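Local coordinates for protein esterase (PDB 4TX1) that hydrolyses acetyl esters as an SGNH-family carbohydrate acetylesterase, and is probably active on aryl esters as well, at residues A[193-196]-A[202-205]; A[150-153]-A[157-160]; A[33-38]-A[206-211]. All coordinates share one frame; numbering follows the deposited sequence.

Interaction 1 of 3, residues A[193-196]-A[202-205]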
loop_
_atom_site.group_PDB
_atom_site.type_symbol
_atom_site.label_atom_id
_atom_site.label_comp_id
_atom_site.label_asym_id
_atom_site.label_seq_id
_atom_site.Cartn_x
_atom_site.Cartn_y
_atom_site.Cartn_z
ATOM N N ALA A 193 18.694 -18.371 -28.132
ATOM C CA ALA A 193 19.159 -18.777 -26.794
ATOM C C ALA A 193 18.247 -19.805 -26.209
ATOM O O ALA A 193 17.066 -19.943 -26.581
ATOM C CB ALA A 193 19.312 -17.556 -25.825
ATOM N N ARG A 194 18.792 -20.634 -25.327
ATOM C CA ARG A 194 18.040 -21.566 -24.601
ATOM C C ARG A 194 18.417 -21.573 -23.113
ATOM O O ARG A 194 19.521 -21.194 -22.717
ATOM C CB ARG A 194 18.188 -23.007 -25.121
ATOM C CG ARG A 194 19.599 -23.463 -25.014
ATOM C CD ARG A 194 19.821 -24.739 -25.823
ATOM N NE ARG A 194 19.034 -25.898 -25.409
ATOM C CZ ARG A 194 18.982 -27.076 -26.051
ATOM N NH1 ARG A 194 19.746 -27.321 -27.107
ATOM N NH2 ARG A 194 18.223 -28.040 -25.571
ATOM N N THR A 195 17.460 -22.042 -22.346
ATOM C CA THR A 195 17.546 -22.170 -20.897
ATOM C C THR A 195 18.402 -23.400 -20.535
ATOM O O THR A 195 18.574 -24.343 -21.332
ATOM C CB THR A 195 16.175 -22.263 -20.215
ATOM O OG1 THR A 195 15.356 -23.326 -20.793
ATOM C CG2 THR A 195 15.433 -20.915 -20.315
ATOM N N THR A 196 18.969 -23.338 -19.337
ATOM C CA THR A 196 19.772 -24.418 -18.832
ATOM C C THR A 196 18.970 -25.449 -18.053
ATOM O O THR A 196 18.170 -25.143 -17.176
ATOM C CB THR A 196 20.981 -23.950 -18.024
ATOM O OG1 THR A 196 21.570 -25.111 -17.384
ATOM C CG2 THR A 196 20.555 -22.985 -16.926
ATOM N N HIS A 202 16.922 -20.419 -16.073
ATOM C CA HIS A 202 17.981 -19.476 -16.278
ATOM C C HIS A 202 18.757 -19.687 -17.581
ATOM O O HIS A 202 18.585 -20.724 -18.244
ATOM C CB HIS A 202 18.894 -19.513 -15.073
ATOM C CG HIS A 202 18.231 -18.898 -13.857
ATOM N ND1 HIS A 202 17.952 -19.608 -12.706
ATOM C CD2 HIS A 202 17.698 -17.665 -13.703
ATOM C CE1 HIS A 202 17.308 -18.790 -11.856
ATOM N NE2 HIS A 202 17.155 -17.600 -12.432
ATOM N N LEU A 203 19.566 -18.716 -17.899
ATOM C CA LEU A 203 20.507 -18.781 -19.074
ATOM C C LEU A 203 21.938 -18.842 -18.575
ATOM O O LEU A 203 22.399 -18.038 -17.743
ATOM C CB LEU A 203 20.322 -17.560 -19.955
ATOM C CG LEU A 203 18.919 -17.235 -20.499
ATOM C CD1 LEU A 203 18.906 -15.924 -21.274
ATOM C CD2 LEU A 203 18.337 -18.401 -21.314
ATOM N N ASP A 204 22.759 -19.728 -19.159
ATOM C CA ASP A 204 24.157 -19.653 -18.858
ATOM C C ASP A 204 24.778 -18.462 -19.550
ATOM O O ASP A 204 24.076 -17.683 -20.192
ATOM C CB ASP A 204 24.801 -21.043 -19.191
ATOM C CG ASP A 204 24.862 -21.334 -20.665
ATOM O OD1 ASP A 204 24.729 -20.434 -21.510
ATOM O OD2 ASP A 204 25.194 -22.510 -20.928
ATOM N N ALA A 205 26.109 -18.260 -19.396
ATOM C CA ALA A 205 26.765 -17.023 -19.870
ATOM C C ALA A 205 26.691 -16.856 -21.359
ATOM O O ALA A 205 26.416 -15.771 -21.912
ATOM C CB ALA A 205 28.212 -16.860 -19.353
HETATM O O HOH W 1 21.483 -21.789 -20.859
#
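Thr196 and His202 meet through their backbones, Thr196 N giving a nearly straight hydrogen bond (162° at the hydrogen) to His202 O at 2.9 Å. Two more groups crowd that same oxygen: the CA-H of Thr195, its carbon 3.2 Å from His202 O, and the methyl CG2 of Thr196, 3.3 Å from it. With OG1 of Thr196 anti to the backbone N (chi1 170°), the methyl is the branch turned across the gap, and OG1 instead accepts from Ile198 N in an ST turn. The end of Leu203 comes back toward 193-196. Its CD2 lies 3.3 Å from Arg194 O and 4.0 Å from Thr195 CG2, the two side chains crossing obliquely, while Thr195 OG1 turns to Pro148 O. A water bridges the two segments, donating to Arg194 O at 2.8 Å and accepting from Asp204 N at 3.0 Å. The imidazole of His202 leads away from 193-196, bonded through ND1 to Asp199 and weakly through NE2 to Ser22, and stacked on Tyr27. The bond to His202 O closes the loop carrying Asp199 and His202, whose spacing fits the DxxH motif of SGNH hydrolases, pairing Asp and His of the probable catalytic triad before the last helix.

Interaction 2 of 3, residues A[150-153]-A[157-160]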
loop_
_atom_site.group_PDB
_atom_site.type_symbol
_atom_site.label_atom_id
_atom_site.label_comp_id
_atom_site.label_asym_id
_atom_site.label_seq_id
_atom_site.Cartn_x
_atom_site.Cartn_y
_atom_site.Cartn_z
ATOM N N CYS A 150 12.778 -25.168 -19.782
ATOM C CA CYS A 150 13.032 -26.598 -20.117
ATOM C C CYS A 150 12.846 -27.489 -18.910
ATOM O O CYS A 150 12.755 -27.033 -17.773
ATOM C CB CYS A 150 14.417 -26.767 -20.762
ATOM S SG CYS A 150 15.783 -26.459 -19.649
ATOM N N GLU A 151 12.779 -28.829 -19.120
ATOM C CA GLU A 151 12.638 -29.767 -18.031
ATOM C C GLU A 151 13.922 -29.807 -17.202
ATOM O O GLU A 151 15.018 -29.573 -17.703
ATOM C CB GLU A 151 12.288 -31.191 -18.497
ATOM C CG GLU A 151 11.109 -31.303 -19.419
ATOM C CD GLU A 151 9.759 -31.176 -18.736
ATOM O OE1 GLU A 151 9.714 -31.146 -17.476
ATOM O OE2 GLU A 151 8.716 -31.125 -19.491
ATOM N N THR A 152 13.757 -30.010 -15.914
ATOM C CA THR A 152 14.873 -30.053 -15.001
ATOM C C THR A 152 14.706 -31.098 -13.962
ATOM O O THR A 152 13.586 -31.401 -13.521
ATOM C CB THR A 152 15.051 -28.650 -14.353
ATOM O OG1 THR A 152 16.229 -28.608 -13.553
ATOM C CG2 THR A 152 13.796 -28.282 -13.486
ATOM N N ALA A 153 15.859 -31.665 -13.538
ATOM C CA ALA A 153 15.894 -32.615 -12.429
ATOM C C ALA A 153 15.821 -31.926 -11.074
ATOM O O ALA A 153 15.610 -32.576 -10.040
ATOM C CB ALA A 153 17.201 -33.461 -12.524
ATOM N N PHE A 157 12.994 -26.351 -8.346
ATOM C CA PHE A 157 12.615 -25.529 -9.506
ATOM C C PHE A 157 11.455 -26.157 -10.301
ATOM O O PHE A 157 10.586 -25.480 -10.855
ATOM C CB PHE A 157 13.790 -25.222 -10.397
ATOM C CG PHE A 157 14.610 -24.028 -9.994
ATOM C CD1 PHE A 157 15.540 -24.140 -8.981
ATOM C CD2 PHE A 157 14.439 -22.785 -10.616
ATOM C CE1 PHE A 157 16.319 -23.069 -8.569
ATOM C CE2 PHE A 157 15.208 -21.686 -10.233
ATOM C CZ PHE A 157 16.137 -21.829 -9.209
ATOM N N ALA A 158 11.432 -27.491 -10.403
ATOM C CA ALA A 158 10.367 -28.195 -11.069
ATOM C C ALA A 158 9.014 -27.924 -10.396
ATOM O O ALA A 158 8.006 -27.797 -11.078
ATOM C CB ALA A 158 10.668 -29.685 -11.155
ATOM N N ALA A 159 9.052 -27.772 -9.093
ATOM C CA ALA A 159 7.834 -27.432 -8.360
ATOM C C ALA A 159 7.466 -26.025 -8.529
ATOM O O ALA A 159 6.311 -25.687 -8.795
ATOM C CB ALA A 159 7.970 -27.770 -6.851
ATOM N N MET A 160 8.471 -25.169 -8.360
ATOM C CA MET A 160 8.236 -23.672 -8.425
ATOM C C MET A 160 7.622 -23.291 -9.774
ATOM O O MET A 160 6.785 -22.416 -9.839
ATOM C CB MET A 160 9.510 -22.912 -8.212
ATOM C CG MET A 160 9.408 -21.418 -8.412
ATOM S SD MET A 160 8.389 -20.695 -7.071
ATOM C CE MET A 160 9.739 -20.091 -6.114
#
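Thr152 touches the helical residues Phe157 and Ala158 with one methyl group. Its CG2 lies 4.0 Å from Ala158 N and 4.1 Å from Ala158 CB, so it lies against the amide nitrogen and the methyl of Ala158 at ordinary van der Waals spacing. A third approach, 4.3 Å from Thr152 CG2 to Phe157 CB, adds the root of the aromatic side chain, and Ala158 CB in turn sits 4.1 Å from Thr152 O. No hydrogen bond joins the two segments.

What turns the methyl toward the helix is the rotation of Thr152 about chi1 (-174°), which sets OG1 trans to the backbone nitrogen and places CG2 between that nitrogen and the carbonyl carbon. The hydroxyl is gripped twice in this setting. It accepts from Asn154 N, forming an ST turn just ahead of helix 155-160, and it donates to Pro197 O, tying the turn to the loop that follows strand 185-188. Close by, the backbone of Cys150 is hydrogen-bonded to Gly200 of that same loop.

On the helical side, the ring of Phe157 swings away from Thr152 and packs on Asp199 and Val201, so its CB serves one neighbour and its ring another. Ala159 and Met160 face elsewhere, packing on Phe113 of the second subunit. The short helix is therefore set between its own preceding loop, the loop carrying the probable triad aspartate, and a neighbouring chain.

The contact is van der Waals packing of methyl groups on each other and on backbone atoms, small in area, at the surface of the subunit. Directionality comes from the threonine hydroxyl, whose two bonds are likely to hold the methyl in this rotation, while the methyl contacts themselves supply only close packing.

Interaction 3 of 3, residues A[33-38]-A[206-211]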
loop_
_atom_site.group_PDB
_atom_site.type_symbol
_atom_site.label_atom_id
_atom_site.label_comp_id
_atom_site.label_asym_id
_atom_site.label_seq_id
_atom_site.Cartn_x
_atom_site.Cartn_y
_atom_site.Cartn_z
ATOM N N GLY A 33 25.425 -17.267 -8.595
ATOM C CA GLY A 33 25.882 -15.894 -8.499
ATOM C C GLY A 33 25.454 -15.132 -9.734
ATOM O O GLY A 33 24.442 -15.484 -10.341
ATOM N N ARG A 34 26.180 -14.085 -10.088
ATOM C CA ARG A 34 25.803 -13.208 -11.175
ATOM C C ARG A 34 26.823 -13.350 -12.294
ATOM O O ARG A 34 28.046 -13.452 -12.004
ATOM C CB ARG A 34 25.803 -11.786 -10.682
ATOM C CG ARG A 34 25.090 -10.832 -11.620
ATOM C CD ARG A 34 24.922 -9.401 -11.120
ATOM N NE ARG A 34 24.024 -8.655 -11.976
ATOM C CZ ARG A 34 23.792 -7.349 -11.904
ATOM N NH1 ARG A 34 24.335 -6.629 -10.904
ATOM N NH2 ARG A 34 23.023 -6.764 -12.811
ATOM N N HIS A 35 26.380 -13.421 -13.523
ATOM C CA HIS A 35 27.296 -13.380 -14.672
ATOM C C HIS A 35 28.136 -12.115 -14.613
ATOM O O HIS A 35 27.676 -11.016 -14.183
ATOM C CB HIS A 35 26.524 -13.466 -16.046
ATOM C CG HIS A 35 25.774 -14.724 -16.250
ATOM N ND1 HIS A 35 26.339 -15.966 -16.074
ATOM C CD2 HIS A 35 24.513 -14.946 -16.702
ATOM C CE1 HIS A 35 25.432 -16.899 -16.316
ATOM N NE2 HIS A 35 24.326 -16.295 -16.758
ATOM N N ALA A 36 29.386 -12.169 -15.099
ATOM C CA ALA A 36 30.154 -10.975 -15.307
ATOM C C ALA A 36 29.446 -9.955 -16.127
ATOM O O ALA A 36 28.661 -10.299 -17.015
ATOM C CB ALA A 36 31.527 -11.364 -15.956
ATOM N N LEU A 37 29.755 -8.789 -15.874
ATOM C CA LEU A 37 29.114 -7.591 -16.501
ATOM C C LEU A 37 29.097 -7.783 -17.972
ATOM O O LEU A 37 28.105 -7.600 -18.609
ATOM C CB LEU A 37 29.858 -6.306 -16.129
ATOM C CG LEU A 37 29.340 -5.015 -16.767
ATOM C CD1 LEU A 37 27.916 -4.729 -16.318
ATOM C CD2 LEU A 37 30.256 -3.846 -16.437
ATOM N N GLU A 38 30.277 -8.108 -18.506
ATOM C CA GLU A 38 30.356 -8.167 -19.935
ATOM C C GLU A 38 29.568 -9.251 -20.594
ATOM O O GLU A 38 29.294 -9.109 -21.798
ATOM C CB GLU A 38 31.833 -8.190 -20.368
ATOM C CG GLU A 38 32.541 -9.388 -19.747
ATOM C CD GLU A 38 33.251 -9.157 -18.379
ATOM O OE1 GLU A 38 32.818 -8.357 -17.431
ATOM O OE2 GLU A 38 34.336 -9.862 -18.213
ATOM N N GLU A 206 26.969 -17.936 -22.063
ATOM C CA GLU A 206 26.922 -17.822 -23.517
ATOM C C GLU A 206 25.519 -17.566 -23.990
ATOM O O GLU A 206 25.361 -16.825 -24.987
ATOM C CB GLU A 206 27.442 -19.157 -24.124
ATOM C CG GLU A 206 27.383 -19.207 -25.633
ATOM C CD GLU A 206 27.903 -18.012 -26.409
ATOM O OE1 GLU A 206 28.823 -17.240 -25.974
ATOM O OE2 GLU A 206 27.332 -17.892 -27.573
ATOM N N ASN A 207 24.516 -18.234 -23.394
ATOM C CA ASN A 207 23.143 -18.055 -23.826
ATOM C C ASN A 207 22.624 -16.654 -23.493
ATOM O O ASN A 207 21.855 -16.055 -24.275
ATOM C CB ASN A 207 22.223 -19.119 -23.366
ATOM C CG ASN A 207 22.301 -20.382 -24.240
ATOM O OD1 ASN A 207 21.609 -20.464 -25.232
ATOM N ND2 ASN A 207 23.096 -21.353 -23.817
ATOM N N THR A 208 23.151 -16.084 -22.438
ATOM C CA THR A 208 22.804 -14.672 -22.100
ATOM C C THR A 208 23.444 -13.716 -23.138
ATOM O O THR A 208 22.801 -12.827 -23.694
ATOM C CB THR A 208 23.308 -14.342 -20.729
ATOM O OG1 THR A 208 22.788 -15.289 -19.782
ATOM C CG2 THR A 208 22.900 -12.849 -20.319
ATOM N N ARG A 209 24.712 -13.973 -23.507
ATOM C CA ARG A 209 25.343 -13.172 -24.565
ATOM C C ARG A 209 24.607 -13.246 -25.915
ATOM O O ARG A 209 24.443 -12.192 -26.616
ATOM C CB ARG A 209 26.811 -13.630 -24.762
ATOM C CG ARG A 209 27.739 -13.306 -23.641
ATOM C CD ARG A 209 29.164 -13.854 -23.987
ATOM N NE ARG A 209 29.607 -12.918 -24.933
ATOM C CZ ARG A 209 30.209 -11.751 -24.678
ATOM N NH1 ARG A 209 30.635 -11.409 -23.466
ATOM N NH2 ARG A 209 30.430 -10.913 -25.722
ATOM N N ALA A 210 24.043 -14.394 -26.224
ATOM C CA ALA A 210 23.373 -14.695 -27.497
ATOM C C ALA A 210 22.154 -13.848 -27.620
ATOM O O ALA A 210 21.825 -13.359 -28.709
ATOM C CB ALA A 210 23.016 -16.155 -27.627
ATOM N N VAL A 211 21.438 -13.663 -26.493
ATOM C CA VAL A 211 20.284 -12.761 -26.510
ATOM C C VAL A 211 20.734 -11.388 -26.886
ATOM O O VAL A 211 20.084 -10.752 -27.724
ATOM C CB VAL A 211 19.546 -12.726 -25.140
ATOM C CG1 VAL A 211 18.497 -11.627 -25.172
ATOM C CG2 VAL A 211 19.012 -14.084 -24.796
#
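His35 and Thr208 make a close polar approach without a hydrogen bond between them: Thr208 OG1 lies 3.5 Å from both His35 NE2 and His35 CD2, oblique to the ring. Each polar atom is engaged elsewhere. His35 NE2 donates to Leu203 O, and Thr208 OG1 bonds to Asp204 O, at the N-cap of its helix. The ring and hydroxyl thus lie against each other at the buried heart of the contact, aimed at neighbouring carbonyls of the same loop.

The second is a close approach of a guanidinium to a carbonyl. Arg209 NH1 stands 3.1 Å from Glu38 O, but at too poor an angle to count as a hydrogen bond; its salt bridge is with Asp39 OD1. A bend at chi3 (76°) turns the guanidinium toward the 37-38 turn. The carboxylate of Glu38 points off, OE2 remaining 6.6 Å from Arg209 NH1, so any attraction between the two charges is probably weak.

Around the contact, Arg209 packs on Val44 and Val211 on Trp41 of helix 41-49, and Leu37 meets Met13 of the third subunit. The contact joins the segment after strand 33-34 to the first turns of helix 205-223, the C-terminal helix that follows the putative catalytic histidine loop in this SGNH-type alpha/beta fold.

Interactions 1 and 3 are neighbours, their centres about 9 Å apart, and both involve the approach to helix 205-223: the first closes that loop on itself through one backbone hydrogen bond, a water and buried methyls, while the third, partly buried, sets a distant part of the sequence against the helix start through close polar approaches with no hydrogen bond across it. A probable hydrogen bond between Leu203 O and His35 NE2 (2.8 Å) joins them, Arg194 N to Asn207 OD1 (2.8 Å) being a second. Interaction 2 lies at the surface and rests on methyl packing without a hydrogen bond, yet Phe157 CE2 comes 3.9 Å from His202 CE1. Interactions 2 and 3 do not touch.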